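Local coordinates for Pli0006 protein (Listeria innocua, PDB 3OP9), which probably binds DNA as a plasmid-encoded transcriptional regulator of the XRE-type helix-turn-helix family, at residues A[21-25]-A[26-30]; A[32-36]-A[37-41]. All coordinates share one frame; numbering follows the deposited sequence.

Contact 1 of 2, residues A[21-25]-A[26-30]; sequences HGLKN and HQIAE
His26 brings its ring up to Lys24 CB at the start of helix 25-32, in the helix-turn-helix domain. The chain arrives from helix 10-21, closed by a Schellman motif with Gly22 as the first residue beyond it, and Lys24 takes the N-cap position. Just after it, Asn25 OD1 is hydrogen-bonded to Lys18 of helix 10-21. His26 ND1 lies 3.8 Å from Lys24 CB. Its CG sits between the backbone N and the carbonyl carbon (chi1 79°), which turns the ring back toward Lys24, met at an oblique angle.

Gln27 makes the polar link. Its OE1 accepts a hydrogen bond from Lys24 N at 3.0 Å, in the carbonyl plane and on a lone pair. The chain is extended beyond CG (chi2 179°), and this carries the amide back along the first turn to the N-cap residue. The same oxygen also lies against Leu23, 3.7 Å from CD2. In return Gln27 N donates to Lys24 O at 3.0 Å, from above the carbonyl plane. A side-chain bond and a backbone bond thus tie the same two residues together.

Ile28 is buried. Its N makes a weak bond to Lys24 O, and its CG1 packs on Leu23 CD1 at 4.2 Å. Ala29 makes the next i to i+4 bond, a firmer one: its N donates to Asn25 O at 2.8 Å, with an N-H...O angle of 151°.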
# COMPACT_ATOMS: atom_id res chain seq x y z
N HIS A 21 -19.64 -14.11 4.63
CA HIS A 21 -20.39 -13.23 5.52
C HIS A 21 -21.78 -13.76 5.84
O HIS A 21 -22.49 -13.15 6.62
CB HIS A 21 -20.49 -11.82 4.92
CG HIS A 21 -19.23 -11.03 5.03
ND1 HIS A 21 -19.01 -10.11 6.03
CD2 HIS A 21 -18.10 -11.04 4.28
CE1 HIS A 21 -17.81 -9.57 5.88
NE2 HIS A 21 -17.25 -10.11 4.81
N GLY A 22 -22.15 -14.87 5.22
CA GLY A 22 -23.45 -15.47 5.40
C GLY A 22 -24.58 -14.59 4.90
O GLY A 22 -25.68 -14.64 5.45
N LEU A 23 -24.31 -13.80 3.87
CA LEU A 23 -25.32 -12.92 3.30
C LEU A 23 -26.20 -13.62 2.28
O LEU A 23 -25.82 -14.61 1.63
CB LEU A 23 -24.65 -11.72 2.63
CG LEU A 23 -23.90 -10.82 3.61
CD1 LEU A 23 -22.94 -9.89 2.85
CD2 LEU A 23 -24.92 -10.03 4.47
N LYS A 24 -27.41 -13.08 2.14
CA LYS A 24 -28.35 -13.52 1.12
C LYS A 24 -28.35 -12.44 0.06
O LYS A 24 -28.13 -11.28 0.38
CB LYS A 24 -29.74 -13.67 1.72
CG LYS A 24 -29.81 -14.53 2.97
CD LYS A 24 -30.17 -15.97 2.64
CE LYS A 24 -30.93 -16.62 3.79
NZ LYS A 24 -31.86 -17.67 3.31
N ASN A 25 -28.62 -12.81 -1.18
CA ASN A 25 -28.64 -11.84 -2.27
C ASN A 25 -29.55 -10.65 -1.99
O ASN A 25 -29.21 -9.53 -2.36
CB ASN A 25 -29.07 -12.51 -3.59
CG ASN A 25 -28.00 -13.40 -4.15
OD1 ASN A 25 -26.87 -13.43 -3.67
ND2 ASN A 25 -28.34 -14.12 -5.20
N HIS A 26 -30.70 -10.87 -1.37
CA HIS A 26 -31.64 -9.76 -1.14
C HIS A 26 -31.09 -8.73 -0.14
O HIS A 26 -31.45 -7.55 -0.22
CB HIS A 26 -33.03 -10.26 -0.68
CG HIS A 26 -33.10 -10.64 0.76
ND1 HIS A 26 -33.07 -11.95 1.19
CD2 HIS A 26 -33.20 -9.89 1.88
CE1 HIS A 26 -33.13 -11.99 2.51
NE2 HIS A 26 -33.20 -10.75 2.96
N GLN A 27 -30.21 -9.16 0.77
CA GLN A 27 -29.54 -8.25 1.70
C GLN A 27 -28.55 -7.35 0.97
O GLN A 27 -28.47 -6.14 1.22
CB GLN A 27 -28.82 -9.05 2.79
CG GLN A 27 -29.80 -9.81 3.70
CD GLN A 27 -29.10 -10.63 4.76
OE1 GLN A 27 -28.30 -11.49 4.46
NE2 GLN A 27 -29.43 -10.36 6.03
N ILE A 28 -27.80 -7.93 0.05
CA ILE A 28 -26.90 -7.13 -0.76
C ILE A 28 -27.72 -6.22 -1.66
O ILE A 28 -27.34 -5.06 -1.88
CB ILE A 28 -25.95 -8.02 -1.59
CG1 ILE A 28 -25.06 -8.82 -0.63
CG2 ILE A 28 -25.12 -7.19 -2.57
CD1 ILE A 28 -24.35 -10.01 -1.27
N ALA A 29 -28.84 -6.72 -2.18
CA ALA A 29 -29.67 -5.92 -3.08
C ALA A 29 -30.17 -4.69 -2.33
O ALA A 29 -30.19 -3.58 -2.87
CB ALA A 29 -30.87 -6.73 -3.61
N GLU A 30 -30.55 -4.91 -1.07
CA GLU A 30 -31.07 -3.82 -0.25
C GLU A 30 -29.97 -2.79 -0.04
O GLU A 30 -30.23 -1.60 -0.11
CB GLU A 30 -31.60 -4.34 1.10
CG GLU A 30 -33.09 -4.73 1.07
CD GLU A 30 -33.40 -6.09 1.70
OE1 GLU A 30 -32.91 -6.37 2.82
OE2 GLU A 30 -34.14 -6.89 1.07

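Contact 2 of 2, residues A[32-36]-A[37-41]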
# COMPACT_ATOMS: atom_id res chain seq x y z
N LEU A 32 -27.52 -2.02 -2.03
CA LEU A 32 -27.21 -1.29 -3.25
C LEU A 32 -28.44 -0.67 -3.89
O LEU A 32 -28.32 -0.00 -4.90
CB LEU A 32 -26.56 -2.21 -4.26
CG LEU A 32 -25.27 -2.89 -3.80
CD1 LEU A 32 -24.83 -3.82 -4.89
CD2 LEU A 32 -24.21 -1.86 -3.47
N ASN A 33 -29.61 -0.91 -3.31
CA ASN A 33 -30.86 -0.48 -3.94
C ASN A 33 -31.00 -0.97 -5.38
O ASN A 33 -31.22 -0.19 -6.31
CB ASN A 33 -30.99 1.04 -3.87
CG ASN A 33 -31.02 1.55 -2.44
OD1 ASN A 33 -30.13 2.28 -2.00
ND2 ASN A 33 -32.04 1.12 -1.69
N VAL A 34 -30.86 -2.28 -5.56
CA VAL A 34 -31.13 -2.93 -6.84
C VAL A 34 -32.04 -4.13 -6.57
O VAL A 34 -32.27 -4.50 -5.42
CB VAL A 34 -29.84 -3.43 -7.52
CG1 VAL A 34 -28.90 -2.26 -7.85
CG2 VAL A 34 -29.12 -4.48 -6.63
N GLN A 35 -32.52 -4.76 -7.64
CA GLN A 35 -33.24 -6.02 -7.54
C GLN A 35 -32.33 -7.13 -7.08
O GLN A 35 -31.14 -7.13 -7.39
CB GLN A 35 -33.75 -6.43 -8.91
CG GLN A 35 -34.85 -5.58 -9.48
CD GLN A 35 -35.10 -5.97 -10.92
OE1 GLN A 35 -34.66 -7.03 -11.36
NE2 GLN A 35 -35.75 -5.11 -11.66
N THR A 36 -32.90 -8.12 -6.38
CA THR A 36 -32.18 -9.32 -6.00
C THR A 36 -31.66 -10.04 -7.25
O THR A 36 -30.58 -10.62 -7.25
CB THR A 36 -33.08 -10.25 -5.16
OG1 THR A 36 -33.39 -9.60 -3.92
CG2 THR A 36 -32.37 -11.58 -4.89
N ARG A 37 -32.43 -10.00 -8.33
CA ARG A 37 -32.02 -10.61 -9.58
C ARG A 37 -30.73 -10.00 -10.09
O ARG A 37 -29.87 -10.69 -10.62
CB ARG A 37 -33.12 -10.44 -10.64
CG ARG A 37 -32.77 -10.95 -12.01
CD ARG A 37 -33.95 -10.72 -12.94
NE ARG A 37 -35.12 -11.47 -12.50
CZ ARG A 37 -36.32 -11.36 -13.03
NH1 ARG A 37 -36.53 -10.51 -14.02
NH2 ARG A 37 -37.33 -12.10 -12.56
N THR A 38 -30.59 -8.69 -9.93
CA THR A 38 -29.41 -8.01 -10.44
C THR A 38 -28.18 -8.47 -9.67
O THR A 38 -27.11 -8.63 -10.25
CB THR A 38 -29.54 -6.48 -10.31
OG1 THR A 38 -30.55 -6.04 -11.22
CG2 THR A 38 -28.25 -5.81 -10.68
N VAL A 39 -28.34 -8.69 -8.37
CA VAL A 39 -27.22 -9.19 -7.55
C VAL A 39 -26.83 -10.62 -7.98
O VAL A 39 -25.66 -10.97 -8.01
CB VAL A 39 -27.61 -9.14 -6.09
CG1 VAL A 39 -26.61 -9.98 -5.23
CG2 VAL A 39 -27.68 -7.69 -5.62
N ALA A 40 -27.83 -11.43 -8.32
CA ALA A 40 -27.57 -12.76 -8.87
C ALA A 40 -26.70 -12.64 -10.10
O ALA A 40 -25.76 -13.42 -10.29
CB ALA A 40 -28.89 -13.49 -9.21
N TYR A 41 -27.01 -11.68 -10.97
CA TYR A 41 -26.20 -11.51 -12.17
C TYR A 41 -24.80 -10.96 -11.88
O TYR A 41 -23.88 -11.28 -12.60
CB TYR A 41 -26.89 -10.60 -13.17
CG TYR A 41 -28.23 -11.14 -13.65
CD1 TYR A 41 -28.48 -12.52 -13.73
CD2 TYR A 41 -29.23 -10.28 -14.01
CE1 TYR A 41 -29.73 -13.01 -14.18
CE2 TYR A 41 -30.49 -10.74 -14.46
CZ TYR A 41 -30.72 -12.10 -14.54
OH TYR A 41 -31.95 -12.53 -14.97
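Val34 and Val39 form the tight side of the turn that leads into helix 36-44. In the helix-turn-helix fold this helix follows helix 25-32 and would be the recognition helix, the one that probably reads DNA. Val34 CG2 meets Val39 CG2 at 3.7 Å, and the two side chains cross at about a right angle. With Val34 CG1 anti to the carbonyl carbon (chi1 -63°), CG2 stands between the backbone N and that carbon, and from there it faces the buried Val39. Beside this pair, Thr38 CB rests on Val34 CB at 4.1 Å.

The backbone starts the helix. Gln35 is the N-cap residue, and its O receives two weak bonds, from Thr38 N at 3.0 Å and from Val39 N at 3.4 Å. The next bond is firmer: Ala40 N donates to Thr36 O at 3.1 Å with an angle of 160°.

The solvent side is looser. Gln35 and Arg37 are both exposed and run alongside each other in the same direction. Gln35 OE1 touches the aliphatic part of Arg37, 3.8 Å from CB. The amide and guanidinium planes stand nearly perpendicular. The Arg37 chain is straight as far as CD and bends at chi3 (-63°), carrying the guanidinium off from the turn.

Asn33, with positive phi, is the C-prime residue of the Schellman motif that closes helix 25-32. Thr36 and Val39 pack back on that helix, touching Asn25. On another flank Leu32 and Val34 reach helix 51-61, at Leu57 and Lys53.

Contacts 1 and 2 are the starts of two successive helices, 25-32 and 36-44, the pair of the helix-turn-helix. Their centres are 9 Å apart. Each follows a helix that ends in a Schellman motif. Contact 1 is partly buried, while contact 2 is a surface contact with one buried residue among those that touch, Val39. Contact 1 adds a side-chain hydrogen bond to its N-cap residue; contact 2 has only backbone hydrogen bonds across its segments. Both have an apolar pair bracketing the N-cap, Leu23 with Ile28 and, closer, Val34 with Val39. The contacts also touch. Thr36 CG2 packs on Asn25 CB at 3.7 Å, Val39 CG2 on Ala29 CA, and Val34 N probably donates to Ala29 O.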